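Uly1 (Catenovulum maritimum, PDB 7DRQ) is a calcium-binding ulvan lyase of polysaccharide lyase family 24 that probably cleaves the algal polysaccharide ulvan by beta-elimination on a beta-propeller scaffold. Local coordinates at residues Y378-Q383 / T394-A399; G406-I411 / V421-G426. All coordinates share one frame; numbering follows the deposited sequence.

Contact 1 (Y378-Q383 / T394-A399); sequences YSHTYQ and TDFPPA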
loop_
_atom_site.group_PDB
_atom_site.type_symbol
_atom_site.label_atom_id
_atom_site.label_comp_id
_atom_site.label_asym_id
_atom_site.label_seq_id
_atom_site.Cartn_x
_atom_site.Cartn_y
_atom_site.Cartn_z
ATOM N N TYR A 378 5.004 -17.662 12.121
ATOM C CA TYR A 378 3.894 -16.744 11.891
ATOM C C TYR A 378 3.166 -16.506 13.206
ATOM O O TYR A 378 2.886 -17.457 13.938
ATOM C CB TYR A 378 2.943 -17.300 10.826
ATOM C CG TYR A 378 3.651 -17.567 9.519
ATOM C CD1 TYR A 378 3.764 -16.572 8.555
ATOM C CD2 TYR A 378 4.232 -18.809 9.260
ATOM C CE1 TYR A 378 4.428 -16.806 7.367
ATOM C CE2 TYR A 378 4.893 -19.049 8.078
ATOM C CZ TYR A 378 4.987 -18.051 7.135
ATOM O OH TYR A 378 5.648 -18.298 5.956
ATOM N N SER A 379 2.872 -15.242 13.518
ATOM C CA SER A 379 2.220 -14.919 14.781
ATOM C C SER A 379 0.897 -14.209 14.537
ATOM O O SER A 379 0.719 -13.493 13.550
ATOM C CB SER A 379 3.096 -14.032 15.700
ATOM O OG SER A 379 3.543 -12.861 15.030
ATOM N N HIS A 380 -0.030 -14.439 15.462
ATOM C CA HIS A 380 -1.317 -13.766 15.499
ATOM C C HIS A 380 -1.487 -13.216 16.904
ATOM O O HIS A 380 -1.511 -13.981 17.872
ATOM C CB HIS A 380 -2.444 -14.733 15.148
ATOM C CG HIS A 380 -3.805 -14.112 15.120
ATOM N ND1 HIS A 380 -4.954 -14.869 15.018
ATOM C CD2 HIS A 380 -4.208 -12.817 15.178
ATOM C CE1 HIS A 380 -6.006 -14.068 15.010
ATOM N NE2 HIS A 380 -5.582 -12.818 15.102
ATOM N N THR A 381 -1.590 -11.899 17.015
ATOM C CA THR A 381 -1.778 -11.227 18.294
ATOM C C THR A 381 -3.165 -10.604 18.297
ATOM O O THR A 381 -3.530 -9.914 17.344
ATOM C CB THR A 381 -0.712 -10.152 18.502
ATOM O OG1 THR A 381 0.575 -10.772 18.583
ATOM C CG2 THR A 381 -0.978 -9.369 19.784
ATOM N N TYR A 382 -3.957 -10.865 19.336
ATOM C CA TYR A 382 -5.326 -10.382 19.253
ATOM C C TYR A 382 -5.889 -10.082 20.632
ATOM O O TYR A 382 -5.476 -10.657 21.644
ATOM C CB TYR A 382 -6.237 -11.358 18.497
ATOM C CG TYR A 382 -6.321 -12.744 19.084
ATOM C CD1 TYR A 382 -5.353 -13.703 18.792
ATOM C CD2 TYR A 382 -7.375 -13.100 19.930
ATOM C CE1 TYR A 382 -5.423 -14.986 19.327
ATOM C CE2 TYR A 382 -7.459 -14.379 20.469
ATOM C CZ TYR A 382 -6.479 -15.317 20.159
ATOM O OH TYR A 382 -6.552 -16.586 20.688
ATOM N N GLN A 383 -6.826 -9.141 20.648
ATOM C CA GLN A 383 -7.461 -8.679 21.877
ATOM C C GLN A 383 -8.954 -8.579 21.587
ATOM O O GLN A 383 -9.374 -7.762 20.762
ATOM C CB GLN A 383 -6.887 -7.340 22.325
ATOM C CG GLN A 383 -7.402 -6.891 23.689
ATOM C CD GLN A 383 -7.051 -5.448 24.018
ATOM O OE1 GLN A 383 -7.115 -4.571 23.163
ATOM N NE2 GLN A 383 -6.695 -5.198 25.277
ATOM N N THR A 394 1.559 -18.568 17.935
ATOM C CA THR A 394 2.210 -18.924 16.678
ATOM C C THR A 394 1.454 -20.015 15.946
ATOM O O THR A 394 1.931 -20.517 14.921
ATOM C CB THR A 394 3.662 -19.354 16.910
ATOM O OG1 THR A 394 3.686 -20.528 17.730
ATOM C CG2 THR A 394 4.427 -18.243 17.611
ATOM N N ASP A 395 0.278 -20.390 16.449
ATOM C CA ASP A 395 -0.596 -21.344 15.766
ATOM C C ASP A 395 -1.438 -20.580 14.743
ATOM O O ASP A 395 -2.643 -20.366 14.895
ATOM C CB ASP A 395 -1.445 -22.093 16.786
ATOM C CG ASP A 395 -2.297 -23.181 16.157
ATOM O OD1 ASP A 395 -2.104 -23.488 14.964
ATOM O OD2 ASP A 395 -3.160 -23.734 16.868
ATOM N N PHE A 396 -0.763 -20.163 13.666
ATOM C CA PHE A 396 -1.325 -19.298 12.637
ATOM C C PHE A 396 -0.727 -19.675 11.288
ATOM O O PHE A 396 0.482 -19.937 11.209
ATOM C CB PHE A 396 -1.038 -17.821 12.954
ATOM C CG PHE A 396 -1.735 -16.860 12.042
ATOM C CD1 PHE A 396 -3.104 -16.654 12.150
ATOM C CD2 PHE A 396 -1.029 -16.166 11.075
ATOM C CE1 PHE A 396 -3.761 -15.768 11.301
ATOM C CE2 PHE A 396 -1.679 -15.279 10.220
ATOM C CZ PHE A 396 -3.050 -15.084 10.333
ATOM N N PRO A 397 -1.525 -19.712 10.221
ATOM C CA PRO A 397 -1.013 -20.194 8.928
ATOM C C PRO A 397 -0.131 -19.155 8.261
ATOM O O PRO A 397 -0.048 -18.003 8.718
ATOM C CB PRO A 397 -2.297 -20.447 8.117
ATOM C CG PRO A 397 -3.262 -19.485 8.671
ATOM C CD PRO A 397 -2.972 -19.446 10.157
ATOM N N PRO A 398 0.548 -19.519 7.171
ATOM C CA PRO A 398 1.392 -18.542 6.469
ATOM C C PRO A 398 0.595 -17.491 5.715
ATOM O O PRO A 398 0.663 -17.433 4.486
ATOM C CB PRO A 398 2.203 -19.415 5.498
ATOM C CG PRO A 398 2.101 -20.804 6.046
ATOM C CD PRO A 398 0.736 -20.879 6.639
ATOM N N ALA A 399 -0.155 -16.657 6.420
ATOM C CA ALA A 399 -0.893 -15.577 5.781
ATOM C C ALA A 399 -0.161 -14.265 6.022
ATOM O O ALA A 399 0.441 -14.069 7.071
ATOM C CB ALA A 399 -2.321 -15.495 6.322
HETATM O O HOH W 1 4.106 -20.214 13.089
#
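Y378 lies against the F396-P397-P398 run, and its side chain can be traced atom by atom from the strand outward. CB has two backbone oxygens on one side, F396 O at 3.6 Å and P397 O at 3.7 Å, and lies at the edge of the F396 ring near CD2. CG lies anti to the carbonyl carbon (chi1 -58°), beside the backbone N, and the ring beyond it has P398 over one face. The evidence for a CH-pi contact is direct: P398 CA lies 3.5 Å from the Y378 ring centroid and 9° off the ring normal. Farther out, Y378 CZ meets P398 CB at 3.5 Å, and OH still lies near that same carbon.

Along the strand, H380 CB touches F396 CD1 at 3.6 Å; the two rings are inclined by 53°, an oblique pairing. Both H380 ring nitrogens have partners elsewhere, ND1 with N429 OD1 and NE2 with H360 ND1, and these fix the imidazole's rotation beside the phenyl group.

The two backbones meet without direct hydrogen bonding. T394 CA-H points to Y378 O (CA to O 3.2 Å), and a water bridges Y378 N and T394 O, accepting from the first and donating to the second. Strand 372-383 and the loop leaving strand 391-393 are thus joined here by apolar packing, a CH-pi contact whose proline C-H is probably polarised by its neighbouring N and carbonyl, a CA-H...O contact and one bridging water.

Contact 2 (G406-I411 / V421-G426); sequences GENIYI and VEQAKG
I411 O accepts from E422 N at 2.8 Å in a nearly straight bond (172° at the hydrogen), and V421 CA-H approaches the same oxygen. This pairing belongs to the antiparallel beta hairpin of strands 408-415 and 418-425, the two inner strands of a four-stranded sheet consistent with a propeller blade. I411 with E422 and I409 with A424 are hydrogen-bonded pairs, each closed by two N-H...O=C bonds; Y410 with Q423 and N408 with K425 are non-hydrogen-bonded pairs. Beyond the strand ends, G426 N donates to E407 O at 2.9 Å, continuing the pairing into the flanking turn.

Y410 and Q423 point to one face of the sheet and pack together. Q423 runs beside the tyrosine and points the same way, its CB 3.6 Å from Y410 CE1, with the amide plane 87° from the ring plane. V421 and N408 add to the packing round them. V421 CG1 meets Y410 CD1 at 3.5 Å. N408 reaches the Q423 amide and stacks on it: the planes differ by 16°, and N408 ND2 lies 3.8 Å from Q423 CD. A water donates to Q423 OE1 at 2.8 Å.

On the face with I409, A424 and E422, I409 CG1 packs on A424 CB, while the E422 carboxylate leads away to a salt bridge with R433. At the exposed end, the K425 chain bends at its last torsion, bringing NZ to 3.3 Å from E407 OE1 in a salt bridge whose hydrogen bond is weak.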
loop_
_atom_site.group_PDB
_atom_site.type_symbol
_atom_site.label_atom_id
_atom_site.label_comp_id
_atom_site.label_asym_id
_atom_site.label_seq_id
_atom_site.Cartn_x
_atom_site.Cartn_y
_atom_site.Cartn_z
ATOM N N GLY A 406 -18.059 -6.976 8.947
ATOM C CA GLY A 406 -18.995 -7.450 9.950
ATOM C C GLY A 406 -18.266 -7.845 11.213
ATOM O O GLY A 406 -17.292 -7.203 11.619
ATOM N N GLU A 407 -18.706 -8.937 11.832
ATOM C CA GLU A 407 -18.058 -9.367 13.063
ATOM C C GLU A 407 -16.797 -10.188 12.828
ATOM O O GLU A 407 -16.214 -10.679 13.803
ATOM C CB GLU A 407 -19.041 -10.179 13.911
ATOM C CG GLU A 407 -19.429 -11.511 13.306
ATOM C CD GLU A 407 -20.182 -12.397 14.287
ATOM O OE1 GLU A 407 -20.404 -11.975 15.439
ATOM O OE2 GLU A 407 -20.538 -13.527 13.913
ATOM N N ASN A 408 -16.351 -10.349 11.581
ATOM C CA ASN A 408 -15.322 -11.327 11.253
ATOM C C ASN A 408 -14.009 -10.683 10.825
ATOM O O ASN A 408 -13.951 -9.518 10.427
ATOM C CB ASN A 408 -15.795 -12.253 10.125
ATOM C CG ASN A 408 -17.018 -13.041 10.512
ATOM O OD1 ASN A 408 -17.063 -13.641 11.584
ATOM N ND2 ASN A 408 -18.024 -13.031 9.651
ATOM N N ILE A 409 -12.947 -11.486 10.900
ATOM C CA ILE A 409 -11.707 -11.202 10.194
ATOM C C ILE A 409 -11.509 -12.286 9.142
ATOM O O ILE A 409 -12.071 -13.382 9.228
ATOM C CB ILE A 409 -10.478 -11.124 11.131
ATOM C CG1 ILE A 409 -10.317 -12.435 11.912
ATOM C CG2 ILE A 409 -10.590 -9.907 12.053
ATOM C CD1 ILE A 409 -9.034 -12.477 12.793
ATOM N N TYR A 410 -10.696 -11.972 8.137
ATOM C CA TYR A 410 -10.537 -12.849 6.986
ATOM C C TYR A 410 -9.081 -12.949 6.572
ATOM O O TYR A 410 -8.346 -11.960 6.610
ATOM C CB TYR A 410 -11.336 -12.360 5.776
ATOM C CG TYR A 410 -12.807 -12.260 6.015
ATOM C CD1 TYR A 410 -13.643 -13.346 5.770
ATOM C CD2 TYR A 410 -13.376 -11.076 6.470
ATOM C CE1 TYR A 410 -15.005 -13.255 5.975
ATOM C CE2 TYR A 410 -14.736 -10.983 6.687
ATOM C CZ TYR A 410 -15.543 -12.071 6.433
ATOM O OH TYR A 410 -16.897 -11.983 6.648
ATOM N N ILE A 411 -8.684 -14.164 6.170
ATOM C CA ILE A 411 -7.499 -14.403 5.363
ATOM C C ILE A 411 -7.984 -14.656 3.944
ATOM O O ILE A 411 -8.905 -15.452 3.736
ATOM C CB ILE A 411 -6.690 -15.600 5.889
ATOM C CG1 ILE A 411 -6.093 -15.297 7.265
ATOM C CG2 ILE A 411 -5.594 -15.995 4.900
ATOM C CD1 ILE A 411 -5.742 -16.557 8.041
ATOM N N VAL A 421 -11.095 -17.931 0.797
ATOM C CA VAL A 421 -11.374 -17.061 1.938
ATOM C C VAL A 421 -11.459 -17.924 3.187
ATOM O O VAL A 421 -12.221 -18.895 3.224
ATOM C CB VAL A 421 -12.679 -16.268 1.768
ATOM C CG1 VAL A 421 -12.922 -15.397 3.010
ATOM C CG2 VAL A 421 -12.654 -15.425 0.494
ATOM N N GLU A 422 -10.682 -17.574 4.205
ATOM C CA GLU A 422 -10.803 -18.165 5.530
ATOM C C GLU A 422 -11.361 -17.109 6.464
ATOM O O GLU A 422 -11.022 -15.930 6.339
ATOM C CB GLU A 422 -9.456 -18.655 6.043
ATOM C CG GLU A 422 -8.744 -19.529 5.034
ATOM C CD GLU A 422 -8.552 -20.939 5.514
ATOM O OE1 GLU A 422 -8.000 -21.743 4.730
ATOM O OE2 GLU A 422 -8.939 -21.243 6.673
ATOM N N GLN A 423 -12.222 -17.517 7.386
ATOM C CA GLN A 423 -12.927 -16.543 8.210
ATOM C C GLN A 423 -12.875 -16.966 9.666
ATOM O O GLN A 423 -12.948 -18.156 9.976
ATOM C CB GLN A 423 -14.378 -16.397 7.721
ATOM C CG GLN A 423 -15.424 -16.144 8.768
ATOM C CD GLN A 423 -16.827 -16.285 8.191
ATOM O OE1 GLN A 423 -17.053 -16.001 7.012
ATOM N NE2 GLN A 423 -17.765 -16.740 9.010
ATOM N N ALA A 424 -12.727 -15.986 10.553
ATOM C CA ALA A 424 -12.744 -16.211 11.993
ATOM C C ALA A 424 -13.563 -15.110 12.643
ATOM O O ALA A 424 -13.555 -13.968 12.180
ATOM C CB ALA A 424 -11.329 -16.218 12.596
ATOM N N LYS A 425 -14.280 -15.456 13.710
ATOM C CA LYS A 425 -14.942 -14.423 14.498
ATOM C C LYS A 425 -13.890 -13.509 15.100
ATOM O O LYS A 425 -12.865 -13.981 15.595
ATOM C CB LYS A 425 -15.793 -15.047 15.607
ATOM C CG LYS A 425 -16.417 -14.015 16.558
ATOM C CD LYS A 425 -17.734 -14.508 17.155
ATOM C CE LYS A 425 -18.462 -13.399 17.911
ATOM N NZ LYS A 425 -17.944 -12.039 17.581
ATOM N N GLY A 426 -14.131 -12.199 15.041
ATOM C CA GLY A 426 -13.183 -11.259 15.614
ATOM C C GLY A 426 -12.944 -11.578 17.073
ATOM O O GLY A 426 -13.859 -12.065 17.752
HETATM O O HOH W 2 -18.391 -13.746 5.910
#

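Overall arrangement
Contact 1 closes before contact 2 opens, and their centres lie 13 Å apart on the same side of the chain's centre. Contact 1 belongs to the sheet that includes strands 359-369, 372-383 and 391-393; its second segment is the loop leading to strand 403-405, where the sheet of contact 2 begins. The loop packs on the second sheet, I411 meeting F396, P397 and A399, with A399 CB 3.6 Å from I411 CG2; the strands themselves meet where H380 CE1 approaches I409 CD1. Consecutive sheets thus pack partly through the chain that connects them, as expected for neighbouring blades of a beta-propeller, with contact 2 lying within one blade.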